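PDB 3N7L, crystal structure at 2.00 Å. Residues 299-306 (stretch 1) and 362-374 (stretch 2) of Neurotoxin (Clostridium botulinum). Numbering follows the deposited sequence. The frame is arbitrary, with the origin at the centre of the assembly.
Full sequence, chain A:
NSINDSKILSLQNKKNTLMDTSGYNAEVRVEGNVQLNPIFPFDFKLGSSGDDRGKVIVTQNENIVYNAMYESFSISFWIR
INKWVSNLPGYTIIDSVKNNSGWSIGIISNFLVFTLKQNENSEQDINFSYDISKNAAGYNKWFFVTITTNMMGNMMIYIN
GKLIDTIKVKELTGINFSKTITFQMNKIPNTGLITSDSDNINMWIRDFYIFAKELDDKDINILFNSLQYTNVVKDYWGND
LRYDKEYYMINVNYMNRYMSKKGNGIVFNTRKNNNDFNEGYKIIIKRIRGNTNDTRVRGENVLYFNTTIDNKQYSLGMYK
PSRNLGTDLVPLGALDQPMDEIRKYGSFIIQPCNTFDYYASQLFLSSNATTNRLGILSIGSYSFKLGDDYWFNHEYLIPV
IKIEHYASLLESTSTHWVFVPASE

Stretch 1 299-306: GENVLYFN
Stretch 2, residues 362-374: QLFLSSNATTNRL

This is a small side-chain contact, burying 352 Å² in all, in which apolar packing between a strand and a hairpin is closed at the exposed end by one salt bridge and a bridging water. Strand 302-306 crosses strand 362-366 at 96°, axes 8.5 Å apart, so no backbone pairing links them; the nearest CA atoms, 6.4 Å apart, are those of Val302 and Ala369.

The hairpin sets the platform. Ser367 to Thr370 form a type I' turn, Asn368 (48/45) and Ala369 (62/26) taking its left-handed corners, with Thr370 N to Ser367 O at 2.9 Å. Ser366 OG (chi1 t) donates to Thr370 O at 2.7 Å.

Val302, extended (-104/130) and chi1 t, points toward this turn: CG1 lies 3.6 Å from Ala369 O, and CG2 4.0 Å from Thr371 CG2. Val302 is buried, and its two methyls let one short side chain meet the turn in two places. Three residues on, Phe305 (chi1 m, chi2 94°) also points toward stretch 2, its CZ 3.8 Å from CD1 of Leu363 (m, t). Both are buried, and the long ring carries CZ out to the leucine methyl, so that carbon meets carbon.

At the exposed edge of the contact, Glu300 (m, m, chi3 -67°) folds so that OE2 accepts from NH1 of the extended Arg373 (m, t, t) at 2.9 Å. One water donates to Glu300 OE1 (2.5 Å) and Thr371 O (2.6 Å) and accepts from Arg373 NE (3.0 Å).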

# COMPACT_ATOMS: atom_id res chain seq x y z
N GLY A 299 13.91 -7.19 -5.53
CA GLY A 299 14.85 -6.21 -6.04
C GLY A 299 15.58 -6.55 -7.33
O GLY A 299 14.99 -6.56 -8.40
N GLU A 300 16.87 -6.83 -7.22
CA GLU A 300 17.70 -7.13 -8.39
C GLU A 300 17.29 -8.25 -9.36
O GLU A 300 18.12 -8.71 -10.13
CB GLU A 300 19.14 -7.37 -7.94
CG GLU A 300 19.85 -6.11 -7.51
CD GLU A 300 20.09 -5.16 -8.67
OE1 GLU A 300 20.88 -5.51 -9.57
OE2 GLU A 300 19.47 -4.08 -8.69
N ASN A 301 16.03 -8.68 -9.32
CA ASN A 301 15.58 -9.73 -10.24
C ASN A 301 15.58 -9.24 -11.69
O ASN A 301 15.32 -8.07 -11.95
CB ASN A 301 14.16 -10.19 -9.91
CG ASN A 301 14.08 -11.05 -8.66
OD1 ASN A 301 15.06 -11.21 -7.92
ND2 ASN A 301 12.90 -11.59 -8.40
N VAL A 302 15.88 -10.14 -12.62
CA VAL A 302 15.85 -9.81 -14.04
C VAL A 302 14.56 -10.47 -14.53
O VAL A 302 14.32 -11.65 -14.27
CB VAL A 302 17.06 -10.39 -14.80
CG1 VAL A 302 17.04 -9.93 -16.26
CG2 VAL A 302 18.36 -9.93 -14.14
N LEU A 303 13.73 -9.71 -15.24
CA LEU A 303 12.43 -10.23 -15.70
C LEU A 303 11.96 -9.62 -17.02
O LEU A 303 12.64 -8.77 -17.61
CB LEU A 303 11.39 -9.93 -14.61
CG LEU A 303 11.41 -8.48 -14.08
CD1 LEU A 303 10.74 -7.55 -15.07
CD2 LEU A 303 10.71 -8.39 -12.72
N TYR A 304 10.80 -10.07 -17.49
CA TYR A 304 10.22 -9.52 -18.71
C TYR A 304 8.70 -9.48 -18.57
O TYR A 304 8.14 -10.02 -17.61
CB TYR A 304 10.64 -10.31 -19.97
CG TYR A 304 10.18 -11.75 -20.06
CD1 TYR A 304 10.88 -12.77 -19.42
CD2 TYR A 304 9.06 -12.10 -20.82
CE1 TYR A 304 10.48 -14.11 -19.53
CE2 TYR A 304 8.65 -13.43 -20.95
CZ TYR A 304 9.37 -14.43 -20.30
OH TYR A 304 8.97 -15.74 -20.41
N PHE A 305 8.03 -8.82 -19.50
CA PHE A 305 6.58 -8.68 -19.43
C PHE A 305 5.82 -9.27 -20.60
O PHE A 305 6.15 -9.02 -21.76
CB PHE A 305 6.20 -7.20 -19.30
CG PHE A 305 6.84 -6.50 -18.13
CD1 PHE A 305 8.02 -5.79 -18.29
CD2 PHE A 305 6.25 -6.55 -16.87
CE1 PHE A 305 8.62 -5.13 -17.21
CE2 PHE A 305 6.83 -5.90 -15.78
CZ PHE A 305 8.02 -5.19 -15.96
N ASN A 306 4.79 -10.04 -20.29
CA ASN A 306 3.93 -10.64 -21.31
C ASN A 306 2.58 -9.92 -21.23
O ASN A 306 2.24 -9.36 -20.19
CB ASN A 306 3.70 -12.13 -21.02
CG ASN A 306 4.71 -13.04 -21.68
OD1 ASN A 306 4.85 -14.20 -21.31
ND2 ASN A 306 5.41 -12.52 -22.67
N GLN A 362 11.17 0.81 -10.00
CA GLN A 362 11.90 1.38 -11.11
C GLN A 362 12.37 0.19 -11.91
O GLN A 362 12.69 -0.87 -11.36
CB GLN A 362 13.07 2.24 -10.62
CG GLN A 362 12.64 3.66 -10.26
CD GLN A 362 13.80 4.56 -9.90
OE1 GLN A 362 13.87 5.71 -10.33
NE2 GLN A 362 14.73 4.05 -9.11
N LEU A 363 12.36 0.35 -13.23
CA LEU A 363 12.75 -0.71 -14.15
C LEU A 363 13.90 -0.26 -15.03
O LEU A 363 13.81 0.75 -15.73
CB LEU A 363 11.53 -1.10 -15.01
CG LEU A 363 10.40 -1.80 -14.23
CD1 LEU A 363 9.08 -1.65 -14.96
CD2 LEU A 363 10.76 -3.26 -14.04
N PHE A 364 15.00 -1.01 -14.99
CA PHE A 364 16.18 -0.70 -15.78
C PHE A 364 16.35 -1.71 -16.92
O PHE A 364 16.24 -2.91 -16.70
CB PHE A 364 17.42 -0.72 -14.88
CG PHE A 364 17.35 0.28 -13.75
CD1 PHE A 364 17.75 1.60 -13.95
CD2 PHE A 364 16.85 -0.09 -12.51
CE1 PHE A 364 17.63 2.54 -12.93
CE2 PHE A 364 16.73 0.84 -11.48
CZ PHE A 364 17.12 2.16 -11.69
N LEU A 365 16.58 -1.21 -18.13
CA LEU A 365 16.79 -2.10 -19.27
C LEU A 365 18.03 -2.95 -18.99
O LEU A 365 19.09 -2.43 -18.64
CB LEU A 365 17.00 -1.30 -20.56
CG LEU A 365 17.37 -2.14 -21.79
CD1 LEU A 365 16.25 -3.10 -22.11
CD2 LEU A 365 17.65 -1.23 -22.98
N SER A 366 17.87 -4.26 -19.14
CA SER A 366 18.94 -5.21 -18.89
C SER A 366 19.81 -5.47 -20.10
O SER A 366 19.35 -5.44 -21.24
CB SER A 366 18.33 -6.53 -18.43
OG SER A 366 19.29 -7.58 -18.51
N SER A 367 21.10 -5.71 -19.86
CA SER A 367 22.02 -6.01 -20.94
C SER A 367 22.03 -7.53 -21.08
O SER A 367 22.54 -8.23 -20.21
CB SER A 367 23.43 -5.52 -20.62
OG SER A 367 24.29 -5.79 -21.70
N ASN A 368 21.45 -8.02 -22.17
CA ASN A 368 21.39 -9.45 -22.44
C ASN A 368 20.91 -10.27 -21.24
O ASN A 368 21.49 -11.31 -20.92
CB ASN A 368 22.75 -9.95 -22.91
CG ASN A 368 23.11 -9.45 -24.29
OD1 ASN A 368 24.14 -8.81 -24.49
ND2 ASN A 368 22.24 -9.72 -25.26
N ALA A 369 19.86 -9.80 -20.58
CA ALA A 369 19.29 -10.49 -19.43
C ALA A 369 20.23 -10.66 -18.23
O ALA A 369 20.06 -11.59 -17.45
CB ALA A 369 18.75 -11.86 -19.86
N THR A 370 21.21 -9.77 -18.08
CA THR A 370 22.11 -9.82 -16.92
C THR A 370 21.67 -8.68 -15.99
O THR A 370 20.69 -8.00 -16.27
CB THR A 370 23.60 -9.58 -17.31
OG1 THR A 370 23.75 -8.29 -17.91
CG2 THR A 370 24.10 -10.66 -18.27
N THR A 371 22.39 -8.49 -14.89
CA THR A 371 22.05 -7.41 -13.96
C THR A 371 22.72 -6.09 -14.35
O THR A 371 22.65 -5.10 -13.62
CB THR A 371 22.43 -7.77 -12.51
OG1 THR A 371 23.75 -8.33 -12.50
CG2 THR A 371 21.45 -8.77 -11.93
N ASN A 372 23.38 -6.09 -15.51
CA ASN A 372 24.05 -4.89 -16.00
C ASN A 372 23.00 -3.98 -16.62
O ASN A 372 22.26 -4.39 -17.51
CB ASN A 372 25.12 -5.26 -17.02
CG ASN A 372 26.21 -6.14 -16.43
OD1 ASN A 372 26.87 -5.75 -15.47
ND2 ASN A 372 26.38 -7.33 -16.99
N ARG A 373 22.96 -2.73 -16.15
CA ARG A 373 21.98 -1.77 -16.62
C ARG A 373 22.41 -0.97 -17.84
O ARG A 373 23.55 -0.52 -17.94
CB ARG A 373 21.63 -0.81 -15.48
CG ARG A 373 21.22 -1.53 -14.21
CD ARG A 373 20.92 -0.57 -13.08
NE ARG A 373 20.53 -1.28 -11.87
CZ ARG A 373 20.12 -0.68 -10.75
NH1 ARG A 373 19.79 -1.40 -9.69
NH2 ARG A 373 20.04 0.64 -10.70
N LEU A 374 21.47 -0.77 -18.76
CA LEU A 374 21.72 -0.01 -19.99
C LEU A 374 20.86 1.24 -20.06
O LEU A 374 21.15 2.15 -20.83
CB LEU A 374 21.41 -0.87 -21.22
CG LEU A 374 22.24 -2.13 -21.43
CD1 LEU A 374 21.81 -2.80 -22.73
CD2 LEU A 374 23.72 -1.77 -21.47
O HOH W 1 21.69 -4.05 -11.49